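Local coordinates for DUF1214 domain-containing protein (Burkholderia cenocepacia, PDB 6ANS) that is of unknown function but belongs to the DUF1214 family and binds a sodium ion in the crystal, at residues P60-E65 with H358-I363; A114-R119 with L208-I213; W304-N309 with V338-A343. All blocks are in the same frame, centred on the assembly; numbering follows the deposited sequence.

Interaction 1 of 3, residues P60-E65 with H358-I363; sequences PLTRAE and HRTGTI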
loop_
_atom_site.group_PDB
_atom_site.type_symbol
_atom_site.label_atom_id
_atom_site.label_comp_id
_atom_site.label_asym_id
_atom_site.label_seq_id
_atom_site.Cartn_x
_atom_site.Cartn_y
_atom_site.Cartn_z
ATOM N N PRO A 60 -0.280 -25.356 -11.561
ATOM C CA PRO A 60 0.254 -24.043 -11.976
ATOM C C PRO A 60 -0.399 -22.868 -11.271
ATOM O O PRO A 60 0.293 -21.902 -10.918
ATOM C CB PRO A 60 -0.012 -24.021 -13.488
ATOM C CG PRO A 60 -0.116 -25.463 -13.883
ATOM C CD PRO A 60 -0.741 -26.159 -12.709
ATOM N N LEU A 61 -1.708 -22.937 -11.020
ATOM C CA LEU A 61 -2.389 -21.826 -10.363
ATOM C C LEU A 61 -1.842 -21.609 -8.959
ATOM O O LEU A 61 -1.439 -20.494 -8.601
ATOM C CB LEU A 61 -3.901 -22.073 -10.334
ATOM C CG LEU A 61 -4.776 -20.964 -9.740
ATOM C CD1 LEU A 61 -4.470 -19.613 -10.370
ATOM C CD2 LEU A 61 -6.251 -21.303 -9.943
ATOM N N THR A 62 -1.806 -22.669 -8.151
ATOM C CA THR A 62 -1.276 -22.531 -6.799
ATOM C C THR A 62 0.168 -22.053 -6.820
ATOM O O THR A 62 0.542 -21.142 -6.069
ATOM C CB THR A 62 -1.381 -23.859 -6.060
ATOM O OG1 THR A 62 -2.767 -24.187 -5.854
ATOM C CG2 THR A 62 -0.650 -23.767 -4.736
ATOM N N ARG A 63 0.982 -22.645 -7.694
ATOM C CA ARG A 63 2.387 -22.276 -7.801
ATOM C C ARG A 63 2.516 -20.806 -8.187
ATOM O O ARG A 63 3.235 -20.043 -7.536
ATOM C CB ARG A 63 3.066 -23.210 -8.813
ATOM C CG ARG A 63 4.515 -22.933 -9.189
ATOM C CD ARG A 63 5.539 -23.146 -8.074
ATOM N NE ARG A 63 5.516 -24.455 -7.419
ATOM C CZ ARG A 63 6.213 -25.522 -7.806
ATOM N NH1 ARG A 63 6.981 -25.476 -8.884
ATOM N NH2 ARG A 63 6.133 -26.651 -7.115
ATOM N N ALA A 64 1.782 -20.374 -9.212
ATOM C CA ALA A 64 1.838 -18.968 -9.598
ATOM C C ALA A 64 1.387 -18.064 -8.456
ATOM O O ALA A 64 2.069 -17.093 -8.112
ATOM C CB ALA A 64 0.981 -18.727 -10.840
ATOM N N GLU A 65 0.265 -18.399 -7.816
ATOM C CA GLU A 65 -0.209 -17.575 -6.711
ATOM C C GLU A 65 0.794 -17.528 -5.575
ATOM O O GLU A 65 0.910 -16.499 -4.901
ATOM C CB GLU A 65 -1.565 -18.080 -6.212
ATOM C CG GLU A 65 -2.673 -17.723 -7.160
ATOM C CD GLU A 65 -4.052 -18.030 -6.631
ATOM O OE1 GLU A 65 -4.165 -18.802 -5.664
ATOM O OE2 GLU A 65 -5.032 -17.504 -7.202
ATOM N N HIS A 358 -9.662 -22.932 -8.503
ATOM C CA HIS A 358 -8.692 -23.669 -7.700
ATOM C C HIS A 358 -9.121 -25.121 -7.532
ATOM O O HIS A 358 -10.283 -25.395 -7.219
ATOM C CB HIS A 358 -8.527 -23.039 -6.319
ATOM C CG HIS A 358 -7.860 -21.707 -6.348
ATOM N ND1 HIS A 358 -8.439 -20.602 -6.926
ATOM C CD2 HIS A 358 -6.652 -21.306 -5.888
ATOM C CE1 HIS A 358 -7.618 -19.572 -6.818
ATOM N NE2 HIS A 358 -6.528 -19.973 -6.191
ATOM N N ARG A 359 -8.178 -26.045 -7.738
ATOM C CA ARG A 359 -8.450 -27.443 -7.437
ATOM C C ARG A 359 -8.263 -27.741 -5.957
ATOM O O ARG A 359 -8.892 -28.674 -5.442
ATOM C CB ARG A 359 -7.562 -28.363 -8.283
ATOM N N THR A 360 -7.482 -26.924 -5.248
ATOM C CA THR A 360 -7.189 -27.181 -3.847
ATOM C C THR A 360 -6.953 -25.860 -3.127
ATOM O O THR A 360 -6.622 -24.845 -3.741
ATOM C CB THR A 360 -5.969 -28.102 -3.685
ATOM O OG1 THR A 360 -5.751 -28.346 -2.296
ATOM C CG2 THR A 360 -4.715 -27.446 -4.258
ATOM N N GLY A 361 -7.128 -25.880 -1.813
ATOM C CA GLY A 361 -6.870 -24.687 -1.027
ATOM C C GLY A 361 -7.044 -24.966 0.446
ATOM O O GLY A 361 -7.042 -26.123 0.878
ATOM N N THR A 362 -7.192 -23.894 1.219
ATOM C CA THR A 362 -7.513 -24.007 2.633
ATOM C C THR A 362 -8.829 -23.291 2.906
ATOM O O THR A 362 -9.368 -22.573 2.056
ATOM C CB THR A 362 -6.402 -23.437 3.526
ATOM O OG1 THR A 362 -6.119 -22.085 3.142
ATOM C CG2 THR A 362 -5.125 -24.287 3.428
ATOM N N ILE A 363 -9.348 -23.510 4.107
ATOM C CA ILE A 363 -10.671 -23.030 4.487
ATOM C C ILE A 363 -10.646 -22.740 5.982
ATOM O O ILE A 363 -9.994 -23.455 6.751
ATOM C CB ILE A 363 -11.759 -24.057 4.096
ATOM C CG1 ILE A 363 -13.159 -23.565 4.453
ATOM C CG2 ILE A 363 -11.516 -25.400 4.783
ATOM C CD1 ILE A 363 -14.236 -24.431 3.841
HETATM O O HOH W 1 -4.369 -23.124 -3.825
#
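Glu65 OE1 takes hydrogen bonds from two groups: NE2 of the His358 ring and the side-chain amide of Asn310. The histidine bond is short and nearly straight, 2.7 Å from NE2 to OE1 with an N-H...O angle of 165°. The oxygen lies in the ring plane, at the edge, while the nitrogen reaches the carboxylate from its syn side but out of the carboxylate plane, the two planes being turned 45° against each other. The other ring nitrogen, ND1, is hydrogen-bonded to the backbone oxygen of Ala356, so both ring nitrogens are engaged and the ring's rotation is fixed.

Leu61, one helical turn before Glu65, sets a methyl on the same ring. Its CG stands anti to the backbone N (chi1 -177°), which carries CD2 over one face, 3.8 Å from the ring centroid and almost along the ring normal: a CH-pi contact. Alongside, a water spans the gap, 2.8 Å from Thr62 OG1 and 2.8 Å from Thr360 O, to which it donates, while Thr360 CG2 approaches the same Thr62 hydroxyl.

The contact thus ties the first turns of helix 60-83 to the turn entering strand 360-368. That strand runs between 276-284 and 303-309, Trp283 of the former packing on His358 and taking the Thr360 hydroxyl through its backbone oxygen. Pro221 and Leu222 of the second subunit pack on Leu61 and Glu65 of the helix.

Interaction 2 of 3, residues A114-R119 with L208-I213; sequences ARVDGR and LKIERI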
loop_
_atom_site.group_PDB
_atom_site.type_symbol
_atom_site.label_atom_id
_atom_site.label_comp_id
_atom_site.label_asym_id
_atom_site.label_seq_id
_atom_site.Cartn_x
_atom_site.Cartn_y
_atom_site.Cartn_z
ATOM N N ALA A 114 -0.275 -0.984 14.071
ATOM C CA ALA A 114 0.726 0.036 14.342
ATOM C C ALA A 114 1.852 -0.573 15.163
ATOM O O ALA A 114 1.604 -1.316 16.123
ATOM C CB ALA A 114 0.133 1.236 15.081
ATOM N N ARG A 115 3.084 -0.241 14.789
ATOM C CA ARG A 115 4.229 -0.576 15.620
ATOM C C ARG A 115 4.248 0.344 16.821
ATOM O O ARG A 115 4.065 1.553 16.692
ATOM C CB ARG A 115 5.542 -0.437 14.850
ATOM C CG ARG A 115 5.728 -1.423 13.717
ATOM C CD ARG A 115 5.804 -2.851 14.239
ATOM N NE ARG A 115 7.068 -3.183 14.881
ATOM C CZ ARG A 115 7.506 -4.432 15.010
ATOM N NH1 ARG A 115 6.774 -5.435 14.534
ATOM N NH2 ARG A 115 8.662 -4.688 15.611
ATOM N N VAL A 116 4.449 -0.232 17.999
ATOM C CA VAL A 116 4.553 0.545 19.214
ATOM C C VAL A 116 5.770 0.030 19.980
ATOM O O VAL A 116 6.331 -1.018 19.666
ATOM C CB VAL A 116 3.259 0.462 20.055
ATOM C CG1 VAL A 116 2.072 1.087 19.299
ATOM C CG2 VAL A 116 2.943 -0.982 20.384
ATOM N N ASP A 117 6.176 0.797 20.985
ATOM C CA ASP A 117 7.231 0.431 21.921
ATOM C C ASP A 117 6.576 0.218 23.282
ATOM O O ASP A 117 6.048 1.166 23.875
ATOM C CB ASP A 117 8.283 1.540 21.990
ATOM C CG ASP A 117 9.479 1.192 22.857
ATOM O OD1 ASP A 117 9.368 0.344 23.767
ATOM O OD2 ASP A 117 10.541 1.817 22.640
ATOM N N GLY A 118 6.645 -1.009 23.794
ATOM C CA GLY A 118 5.994 -1.310 25.063
ATOM C C GLY A 118 6.516 -0.522 26.253
ATOM O O GLY A 118 5.886 -0.540 27.319
ATOM N N ARG A 119 7.638 0.165 26.106
ATOM C CA ARG A 119 8.153 0.986 27.189
ATOM C C ARG A 119 7.589 2.400 27.179
ATOM O O ARG A 119 7.880 3.176 28.092
ATOM C CB ARG A 119 9.679 1.034 27.114
ATOM C CG ARG A 119 10.340 -0.345 27.206
ATOM C CD ARG A 119 11.795 -0.273 26.790
ATOM N NE ARG A 119 11.939 0.193 25.414
ATOM C CZ ARG A 119 13.113 0.391 24.820
ATOM N NH1 ARG A 119 14.240 0.170 25.489
ATOM N NH2 ARG A 119 13.167 0.822 23.565
ATOM N N LEU A 208 -9.595 5.874 13.462
ATOM C CA LEU A 208 -8.699 5.870 14.605
ATOM C C LEU A 208 -7.353 6.441 14.215
ATOM O O LEU A 208 -6.841 6.151 13.134
ATOM C CB LEU A 208 -8.504 4.443 15.159
ATOM C CG LEU A 208 -9.791 3.687 15.463
ATOM C CD1 LEU A 208 -9.527 2.234 15.774
ATOM C CD2 LEU A 208 -10.528 4.381 16.622
ATOM N N LYS A 209 -6.776 7.207 15.135
ATOM C CA LYS A 209 -5.409 7.693 15.052
ATOM C C LYS A 209 -4.657 7.244 16.303
ATOM O O LYS A 209 -5.246 7.093 17.385
ATOM C CB LYS A 209 -5.384 9.233 14.940
ATOM N N ILE A 210 -3.355 7.012 16.154
ATOM C CA ILE A 210 -2.495 6.624 17.268
ATOM C C ILE A 210 -1.371 7.643 17.376
ATOM O O ILE A 210 -0.765 8.023 16.366
ATOM C CB ILE A 210 -1.944 5.192 17.106
ATOM C CG1 ILE A 210 -1.084 4.815 18.323
ATOM C CG2 ILE A 210 -1.185 5.020 15.768
ATOM C CD1 ILE A 210 -0.625 3.404 18.323
ATOM N N GLU A 211 -1.094 8.091 18.598
ATOM C CA GLU A 211 0.011 9.002 18.822
ATOM C C GLU A 211 0.690 8.663 20.145
ATOM O O GLU A 211 0.100 8.038 21.027
ATOM C CB GLU A 211 -0.459 10.455 18.825
ATOM C CG GLU A 211 -1.444 10.768 19.930
ATOM C CD GLU A 211 -2.166 12.097 19.729
ATOM O OE1 GLU A 211 -1.749 12.890 18.855
ATOM O OE2 GLU A 211 -3.156 12.345 20.447
ATOM N N ARG A 212 1.937 9.100 20.279
ATOM C CA ARG A 212 2.621 9.014 21.562
ATOM C C ARG A 212 1.994 9.991 22.543
ATOM O O ARG A 212 1.560 11.082 22.163
ATOM C CB ARG A 212 4.098 9.339 21.396
ATOM C CG ARG A 212 4.909 8.192 20.895
ATOM C CD ARG A 212 5.242 7.282 22.047
ATOM N NE ARG A 212 6.188 7.901 22.964
ATOM C CZ ARG A 212 7.509 7.872 22.796
ATOM N NH1 ARG A 212 8.026 7.269 21.732
ATOM N NH2 ARG A 212 8.309 8.449 23.686
ATOM N N ILE A 213 1.916 9.587 23.812
ATOM C CA ILE A 213 1.206 10.416 24.776
ATOM C C ILE A 213 1.972 11.700 25.046
ATOM O O ILE A 213 1.379 12.785 25.112
ATOM C CB ILE A 213 0.904 9.640 26.072
ATOM C CG1 ILE A 213 -0.403 8.852 25.918
ATOM C CG2 ILE A 213 0.889 10.565 27.282
ATOM C CD1 ILE A 213 -0.862 8.161 27.193
#
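Ile210 lays its CD1 methyl against two side chains of the neighbouring segment, 3.7 Å from Val116 CG1 and 4.0 Å from Ala114 CB. Its chain is fully extended, with CG1 opposite the backbone N (chi1 -178°) and CD1 continuing the line (chi2 174°), and that reach brings the terminal methyl across. The branch methyl CG2 also approaches Ala114, 4.1 Å from CB, leaving the alanine methyl facing both arms of the isoleucine. Val116 meets Ile210 at about a right angle and uses CG1 alone.

Ala114 lies near the end of strand 109-115, at the edge of an antiparallel sheet beside 188-196, and Val116 follows in the loop; Ile210 lies on 207-212, at the edge of a mixed sheet beside 122-125. Tyr122 of that second sheet also packs on Val116, and its hydroxyl bonds to the backbone N of Asp117. Asp117 OD1 accepts from Arg119 N in an Asx turn, and Arg119 grips the carboxylate side-on, NE to OD1 and NH2 to OD2, the latter at 3.0 Å.

The bonds between Asp117 and Arg119 brace their own turn; between the segments, with no directional bond, the join rests on the shape and burial of methyls.

Interaction 3 of 3, residues W304-N309 with V338-A343; sequences WNVQLN and VTVIVA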
loop_
_atom_site.group_PDB
_atom_site.type_symbol
_atom_site.label_atom_id
_atom_site.label_comp_id
_atom_site.label_asym_id
_atom_site.label_seq_id
_atom_site.Cartn_x
_atom_site.Cartn_y
_atom_site.Cartn_z
ATOM N N TRP A 304 -20.047 -14.779 12.964
ATOM C CA TRP A 304 -19.432 -16.001 12.478
ATOM C C TRP A 304 -19.257 -15.863 10.976
ATOM O O TRP A 304 -19.991 -15.117 10.326
ATOM C CB TRP A 304 -20.266 -17.241 12.840
ATOM C CG TRP A 304 -21.532 -17.461 12.033
ATOM C CD1 TRP A 304 -22.805 -17.112 12.393
ATOM C CD2 TRP A 304 -21.649 -18.143 10.777
ATOM N NE1 TRP A 304 -23.699 -17.502 11.424
ATOM C CE2 TRP A 304 -23.014 -18.141 10.423
ATOM C CE3 TRP A 304 -20.731 -18.747 9.910
ATOM C CZ2 TRP A 304 -23.481 -18.710 9.241
ATOM C CZ3 TRP A 304 -21.199 -19.308 8.730
ATOM C CH2 TRP A 304 -22.559 -19.292 8.413
ATOM N N ASN A 305 -18.271 -16.564 10.430
ATOM C CA ASN A 305 -18.154 -16.622 8.983
ATOM C C ASN A 305 -17.357 -17.858 8.609
ATOM O O ASN A 305 -16.845 -18.583 9.469
ATOM C CB ASN A 305 -17.544 -15.331 8.398
ATOM C CG ASN A 305 -16.037 -15.148 8.701
ATOM O OD1 ASN A 305 -15.410 -15.893 9.472
ATOM N ND2 ASN A 305 -15.475 -14.092 8.122
ATOM N N VAL A 306 -17.283 -18.099 7.306
ATOM C CA VAL A 306 -16.440 -19.139 6.737
ATOM C C VAL A 306 -15.903 -18.606 5.413
ATOM O O VAL A 306 -16.628 -17.952 4.655
ATOM C CB VAL A 306 -17.208 -20.464 6.561
ATOM C CG1 VAL A 306 -18.447 -20.263 5.685
ATOM C CG2 VAL A 306 -16.284 -21.546 5.999
ATOM N N GLN A 307 -14.622 -18.849 5.148
ATOM C CA GLN A 307 -13.980 -18.286 3.975
ATOM C C GLN A 307 -13.194 -19.359 3.243
ATOM O O GLN A 307 -12.673 -20.294 3.857
ATOM C CB GLN A 307 -13.035 -17.147 4.355
ATOM C CG GLN A 307 -11.851 -17.608 5.223
ATOM C CD GLN A 307 -10.955 -16.454 5.631
ATOM O OE1 GLN A 307 -11.275 -15.719 6.560
ATOM N NE2 GLN A 307 -9.823 -16.291 4.935
ATOM N N LEU A 308 -13.079 -19.192 1.928
ATOM C CA LEU A 308 -12.310 -20.099 1.095
ATOM C C LEU A 308 -10.990 -19.423 0.728
ATOM O O LEU A 308 -10.978 -18.240 0.379
ATOM C CB LEU A 308 -13.105 -20.488 -0.152
ATOM C CG LEU A 308 -12.697 -21.838 -0.765
ATOM C CD1 LEU A 308 -13.033 -22.972 0.215
ATOM C CD2 LEU A 308 -13.365 -22.069 -2.121
ATOM N N ASN A 309 -9.885 -20.165 0.856
ATOM C CA ASN A 309 -8.530 -19.658 0.643
ATOM C C ASN A 309 -7.790 -20.507 -0.379
ATOM O O ASN A 309 -8.164 -21.650 -0.646
ATOM C CB ASN A 309 -7.672 -19.667 1.928
ATOM C CG ASN A 309 -8.399 -19.089 3.137
ATOM O OD1 ASN A 309 -9.179 -18.142 3.017
ATOM N ND2 ASN A 309 -8.093 -19.626 4.322
ATOM N N VAL A 338 -27.474 -24.461 9.237
ATOM C CA VAL A 338 -26.902 -23.726 8.119
ATOM C C VAL A 338 -26.075 -24.686 7.279
ATOM O O VAL A 338 -25.279 -25.475 7.812
ATOM C CB VAL A 338 -26.054 -22.528 8.583
ATOM C CG1 VAL A 338 -25.283 -21.962 7.421
ATOM C CG2 VAL A 338 -26.961 -21.433 9.157
ATOM N N THR A 339 -26.278 -24.621 5.966
ATOM C CA THR A 339 -25.504 -25.367 4.993
ATOM C C THR A 339 -24.755 -24.371 4.119
ATOM O O THR A 339 -25.301 -23.324 3.746
ATOM C CB THR A 339 -26.407 -26.269 4.145
ATOM O OG1 THR A 339 -27.115 -27.177 5.001
ATOM C CG2 THR A 339 -25.581 -27.085 3.178
ATOM N N VAL A 340 -23.488 -24.685 3.844
ATOM C CA VAL A 340 -22.621 -23.910 2.960
ATOM C C VAL A 340 -21.965 -24.876 1.979
ATOM O O VAL A 340 -21.378 -25.884 2.395
ATOM C CB VAL A 340 -21.539 -23.137 3.743
ATOM C CG1 VAL A 340 -20.654 -22.367 2.787
ATOM C CG2 VAL A 340 -22.164 -22.200 4.772
ATOM N N ILE A 341 -22.017 -24.548 0.688
ATOM C CA ILE A 341 -21.537 -25.434 -0.368
ATOM C C ILE A 341 -20.329 -24.801 -1.046
ATOM O O ILE A 341 -20.411 -23.671 -1.538
ATOM C CB ILE A 341 -22.633 -25.716 -1.406
ATOM C CG1 ILE A 341 -23.922 -26.196 -0.728
ATOM C CG2 ILE A 341 -22.119 -26.683 -2.459
ATOM C CD1 ILE A 341 -23.937 -27.656 -0.379
ATOM N N VAL A 342 -19.216 -25.536 -1.076
ATOM C CA VAL A 342 -18.014 -25.166 -1.822
ATOM C C VAL A 342 -18.085 -25.863 -3.180
ATOM O O VAL A 342 -18.153 -27.096 -3.236
ATOM C CB VAL A 342 -16.740 -25.577 -1.060
ATOM C CG1 VAL A 342 -15.505 -25.124 -1.790
ATOM C CG2 VAL A 342 -16.746 -25.030 0.360
ATOM N N ALA A 343 -18.065 -25.090 -4.273
ATOM C CA ALA A 343 -18.226 -25.652 -5.617
ATOM C C ALA A 343 -17.842 -24.621 -6.675
ATOM O O ALA A 343 -17.646 -23.438 -6.382
ATOM C CB ALA A 343 -19.656 -26.141 -5.847
#
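Leu308 straddles one methyl of Val342: its CD2 and CD1 sit 3.7 Å and 3.8 Å from Val342 CG1. The leucine holds CG on the side away from its backbone N, though chi1 is twisted to -155°, and chi2 of 65° spreads the two methyls across the valine tip.

All three valines of 338-343 share one first torsion, with CG1 anti to the backbone N, and each makes its contact through that branch. Val338 sends CG1 to the far rim of the Trp304 benzene ring, 3.9 Å from CH2 and 4.1 Å from CZ2, an oblique approach. The Trp304 indole also stacks on Trp365 and meets Trp367, both on strand 360-368. Between these two pairs, Val306 CG1 and Val340 CG1 lie 4.2 Å apart, a looser meeting of single methyls.

This is face-to-face packing of two beta sheets. Strand 303-309 belongs to the antiparallel sheet with 360-368, and 338-343 to the mixed sheet with 289-295; the segment axes run nearly parallel, 6° apart and 9.7 Å at closest approach. Alternate residues, Trp304, Val306 and Leu308 against Val338, Val340 and Val342, meet across the interface, with Leu353 of strand 351-354 touching Val306, Val340 and Val342.

On the other face of strand 303-309 the chemistry turns polar. Gln307 NE2 donates to Asn309 OD1 at 2.7 Å, nearly straight and within its own amide plane, and also to the backbone oxygen of Asp105, while Gln307 OE1 and Asn305 OD1 both accept from Arg366 NH1.

In the fold
All three contacts are buried, but they differ in kind. Interactions 2 and 3 are apolar and join strands of separate sheets, interaction 2 through a few methyls at two edge strands and the loop after one of them, interaction 3 through three successive pairs across a sheet interface. Interaction 1 is mixed, joining a helix to a strand entrance by a histidine-carboxylate hydrogen bond, a methyl on a ring and a water, close to the second subunit. Interactions 1 and 3 share a sheet: strands 360-368 and 303-309 are neighbours, and Ile363 packs on Val306; the centres of the two interactions are about 17 Å apart. Interaction 2 lies on the other side of the chain's centre from both.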